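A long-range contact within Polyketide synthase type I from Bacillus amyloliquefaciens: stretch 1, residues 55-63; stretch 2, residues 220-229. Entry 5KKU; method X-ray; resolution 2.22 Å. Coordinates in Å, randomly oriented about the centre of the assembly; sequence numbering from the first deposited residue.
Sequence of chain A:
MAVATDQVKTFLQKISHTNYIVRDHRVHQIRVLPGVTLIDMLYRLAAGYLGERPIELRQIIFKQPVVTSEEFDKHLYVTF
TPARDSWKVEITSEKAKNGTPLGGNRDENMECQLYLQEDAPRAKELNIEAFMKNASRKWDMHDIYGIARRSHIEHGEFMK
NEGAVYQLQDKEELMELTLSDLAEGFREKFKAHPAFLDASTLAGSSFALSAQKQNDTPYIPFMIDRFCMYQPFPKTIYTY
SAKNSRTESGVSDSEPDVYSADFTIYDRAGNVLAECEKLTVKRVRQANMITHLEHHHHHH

Stretch 1, residues 55-63: IELRQIIFK
Stretch 2 (220-229) IPFMIDRFCM

Within residues 55-63 and 220-229, two pairs of antiparallel strands meet, each stretch turning a corner midway, at Q59 and D225, so that two short ladders follow one another. Strand 55-58 runs against 226-229 and strand 60-62 against 220-224, each pair at 163° between N-to-C directions, with axes 4.7 and 4.6 Å apart at closest approach. The register sets E56 opposite C228, L57 opposite F227, R58 opposite R226, Q59 opposite D225, I60 opposite I224, I61 opposite M223 and F62 opposite F222.

In the first ladder L57 and F227 (CA-CA 5.2 Å) satisfy each other's backbone: L57 N donates to F227 O and F227 N to L57 O, both at 2.9 Å and nearly straight. R58 and R226 form the narrower, non-hydrogen-bonded pair (CA-CA 4.3 Å). Here CA-H...O contacts fill in, R226 CA lying 3.3 Å from L57 O and R58 CA 3.1 Å from D225 O. At the corner Q59, at phi/psi 45/50, faces D225 at -70/-47; Q59 N donates to D225 O at 2.9 Å. Beyond the corner, I60 N donates to I224 O and I224 N to I60 O, each 2.9 Å, while M223 CA approaches I60 O to 3.1 Å.

E56 (chi1 p, chi2 t) divides its carboxylate between two arginines. OE1 of E56 forms a salt bridge across the strands with NH1 of R226 at 2.7 Å, although the hydrogen bond within it is weak, its angle only 120°. OE2 of E56 accepts from R58 NH2 at 2.8 Å and R58 NE at 2.9 Å, one oxygen accepting from two donors of the guanidinium, a salt bridge within the same strand. R58 (m, t, t) and R226 (t, t, chi3 95°) share a sheet face, their CG atoms 4.3 Å apart; the shared carboxylate offsets their like charges. R226 NE is satisfied elsewhere in the structure, and NH1 and NH2 also hydrogen-bond just beyond the stretches.

L57, I60, I224 and F227 direct their CA-to-CB bonds to the other face. I60 (m, t) and I224 (m, t) bring their CB atoms within 3.8 Å, and I60 CD1 reaches F227 CB at 4.4 Å. The CA-to-CB bond of F62 (chi1 m, chi2 -67°) points toward the other stretch: its CD2 lies 3.9 Å from P221 CB, and its CE2 3.8 Å from I224 CD1, which sits at the ring edge. F222 (chi1 t, chi2 42°) starts away but brings its CE1 to 4.4 Å from I61 CG2. These apolar contacts complement the backbone bonds in an interface burying 748 Å², both sides summed.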

# COMPACT_ATOMS: atom_id res chain seq x y z
N ILE A 55 1.16 11.74 -12.70
CA ILE A 55 0.95 10.44 -13.32
C ILE A 55 0.23 9.47 -12.40
O ILE A 55 0.19 9.65 -11.18
CB ILE A 55 2.28 9.81 -13.77
CG1 ILE A 55 3.15 9.47 -12.56
CG2 ILE A 55 3.02 10.74 -14.72
CD1 ILE A 55 2.72 8.20 -11.84
N GLU A 56 -0.35 8.43 -13.00
CA GLU A 56 -1.07 7.41 -12.25
C GLU A 56 -0.53 6.03 -12.58
O GLU A 56 0.36 5.88 -13.41
CB GLU A 56 -2.57 7.48 -12.55
CG GLU A 56 -2.93 7.07 -13.97
CD GLU A 56 -4.36 7.42 -14.33
OE1 GLU A 56 -4.90 8.40 -13.76
OE2 GLU A 56 -4.95 6.73 -15.18
N LEU A 57 -1.09 5.01 -11.93
CA LEU A 57 -0.68 3.67 -12.15
C LEU A 57 -1.82 2.73 -12.45
O LEU A 57 -2.87 2.85 -11.91
CB LEU A 57 0.15 3.17 -10.98
CG LEU A 57 1.20 4.07 -10.42
CD1 LEU A 57 1.66 3.62 -9.08
CD2 LEU A 57 2.38 4.21 -11.34
N ARG A 58 -1.61 1.78 -13.32
CA ARG A 58 -2.62 0.82 -13.66
C ARG A 58 -2.07 -0.59 -13.72
O ARG A 58 -0.92 -0.78 -13.90
CB ARG A 58 -3.27 1.18 -14.98
CG ARG A 58 -3.68 2.61 -15.08
CD ARG A 58 -4.49 2.82 -16.33
NE ARG A 58 -4.82 4.20 -16.56
CZ ARG A 58 -5.10 4.70 -17.74
NH1 ARG A 58 -5.09 3.93 -18.79
NH2 ARG A 58 -5.39 5.97 -17.86
N GLN A 59 -2.92 -1.58 -13.63
CA GLN A 59 -2.56 -2.97 -13.68
C GLN A 59 -1.36 -3.30 -12.84
O GLN A 59 -0.47 -3.96 -13.25
CB GLN A 59 -2.36 -3.44 -15.11
CG GLN A 59 -3.47 -3.09 -16.06
CD GLN A 59 -4.82 -3.56 -15.62
OE1 GLN A 59 -5.04 -4.73 -15.47
NE2 GLN A 59 -5.73 -2.65 -15.40
N ILE A 60 -1.36 -2.88 -11.60
CA ILE A 60 -0.32 -3.20 -10.65
C ILE A 60 -0.34 -4.64 -10.21
O ILE A 60 -1.36 -5.17 -9.93
CB ILE A 60 -0.44 -2.31 -9.44
CG1 ILE A 60 -0.41 -0.87 -9.87
CG2 ILE A 60 0.65 -2.59 -8.44
CD1 ILE A 60 -0.65 0.10 -8.77
N ILE A 61 0.80 -5.26 -10.14
CA ILE A 61 0.89 -6.59 -9.61
C ILE A 61 1.98 -6.66 -8.58
O ILE A 61 3.06 -6.35 -8.88
CB ILE A 61 1.21 -7.61 -10.69
CG1 ILE A 61 0.26 -7.52 -11.84
CG2 ILE A 61 1.19 -9.01 -10.13
CD1 ILE A 61 0.65 -8.34 -13.04
N PHE A 62 1.66 -7.09 -7.40
CA PHE A 62 2.61 -7.23 -6.35
C PHE A 62 3.14 -8.65 -6.32
O PHE A 62 2.40 -9.59 -6.25
CB PHE A 62 2.01 -6.87 -4.99
CG PHE A 62 1.51 -5.47 -4.88
CD1 PHE A 62 2.34 -4.42 -4.92
CD2 PHE A 62 0.21 -5.24 -4.65
CE1 PHE A 62 1.88 -3.15 -4.80
CE2 PHE A 62 -0.26 -3.98 -4.53
CZ PHE A 62 0.58 -2.93 -4.60
N LYS A 63 4.43 -8.79 -6.42
CA LYS A 63 5.04 -10.09 -6.54
C LYS A 63 6.12 -10.88 -5.84
O LYS A 63 6.07 -12.07 -5.82
CB LYS A 63 5.92 -10.16 -7.75
CG LYS A 63 5.22 -9.72 -9.02
CD LYS A 63 5.94 -10.10 -10.29
CE LYS A 63 5.47 -9.27 -11.45
NZ LYS A 63 6.35 -9.25 -12.63
N ILE A 220 -3.47 -10.61 1.64
CA ILE A 220 -2.36 -9.83 1.18
C ILE A 220 -2.62 -9.17 -0.15
O ILE A 220 -3.08 -9.77 -1.06
CB ILE A 220 -1.13 -10.69 1.06
CG1 ILE A 220 -0.88 -11.44 2.37
CG2 ILE A 220 0.04 -9.85 0.63
CD1 ILE A 220 -0.39 -10.61 3.53
N PRO A 221 -2.22 -7.83 -0.19
CA PRO A 221 -2.38 -7.20 -1.49
C PRO A 221 -1.72 -7.91 -2.68
O PRO A 221 -0.63 -8.40 -2.58
CB PRO A 221 -1.74 -5.87 -1.30
CG PRO A 221 -2.02 -5.53 0.06
CD PRO A 221 -1.66 -6.74 0.74
N PHE A 222 -2.44 -7.94 -3.78
CA PHE A 222 -2.08 -8.66 -4.94
C PHE A 222 -2.30 -8.21 -6.38
O PHE A 222 -1.73 -8.75 -7.26
CB PHE A 222 -2.95 -9.89 -5.05
CG PHE A 222 -2.61 -10.77 -6.20
CD1 PHE A 222 -1.32 -11.02 -6.52
CD2 PHE A 222 -3.58 -11.31 -6.97
CE1 PHE A 222 -1.01 -11.80 -7.59
CE2 PHE A 222 -3.28 -12.11 -8.04
CZ PHE A 222 -1.99 -12.36 -8.34
N MET A 223 -3.18 -7.24 -6.59
CA MET A 223 -3.28 -6.52 -7.86
C MET A 223 -3.95 -5.16 -7.75
O MET A 223 -4.73 -4.91 -6.82
CB MET A 223 -4.07 -7.40 -8.84
CG MET A 223 -3.36 -8.67 -9.28
SD MET A 223 -4.37 -9.70 -10.36
CE MET A 223 -4.34 -8.72 -11.86
N ILE A 224 -3.69 -4.17 -8.54
CA ILE A 224 -4.48 -2.97 -8.35
C ILE A 224 -4.82 -2.50 -9.73
O ILE A 224 -3.94 -2.35 -10.50
CB ILE A 224 -3.76 -1.84 -7.55
CG1 ILE A 224 -3.67 -2.16 -6.07
CG2 ILE A 224 -4.45 -0.51 -7.69
CD1 ILE A 224 -2.82 -1.21 -5.27
N ASP A 225 -6.06 -2.31 -10.07
CA ASP A 225 -6.39 -1.92 -11.43
C ASP A 225 -5.94 -0.51 -11.71
O ASP A 225 -5.34 -0.25 -12.70
CB ASP A 225 -7.85 -2.10 -11.75
CG ASP A 225 -8.16 -3.45 -12.29
OD1 ASP A 225 -7.30 -4.33 -12.30
OD2 ASP A 225 -9.28 -3.67 -12.72
N ARG A 226 -6.22 0.41 -10.81
CA ARG A 226 -5.77 1.76 -10.92
C ARG A 226 -5.54 2.42 -9.58
O ARG A 226 -6.33 2.27 -8.70
CB ARG A 226 -6.70 2.61 -11.78
CG ARG A 226 -6.24 4.04 -11.90
CD ARG A 226 -7.02 4.88 -12.88
NE ARG A 226 -8.06 5.60 -12.19
CZ ARG A 226 -8.01 6.86 -11.88
NH1 ARG A 226 -7.00 7.60 -12.24
NH2 ARG A 226 -8.99 7.38 -11.23
N PHE A 227 -4.44 3.14 -9.45
CA PHE A 227 -4.19 3.99 -8.33
C PHE A 227 -3.72 5.34 -8.82
O PHE A 227 -2.92 5.42 -9.69
CB PHE A 227 -3.18 3.40 -7.37
CG PHE A 227 -3.08 4.11 -6.08
CD1 PHE A 227 -2.26 5.17 -5.94
CD2 PHE A 227 -3.83 3.71 -4.98
CE1 PHE A 227 -2.18 5.85 -4.76
CE2 PHE A 227 -3.74 4.38 -3.79
CZ PHE A 227 -2.92 5.46 -3.69
N CYS A 228 -4.23 6.40 -8.26
CA CYS A 228 -3.91 7.71 -8.74
C CYS A 228 -3.85 8.73 -7.61
O CYS A 228 -4.80 8.87 -6.92
CB CYS A 228 -4.94 8.11 -9.79
SG CYS A 228 -4.73 9.69 -10.56
N MET A 229 -2.88 9.45 -7.28
CA MET A 229 -2.60 10.55 -6.34
C MET A 229 -3.05 11.88 -6.92
O MET A 229 -2.61 12.27 -8.00
CB MET A 229 -1.11 10.62 -5.99
CG MET A 229 -0.59 9.43 -5.20
SD MET A 229 -1.43 9.20 -3.62
CE MET A 229 -0.89 10.66 -2.73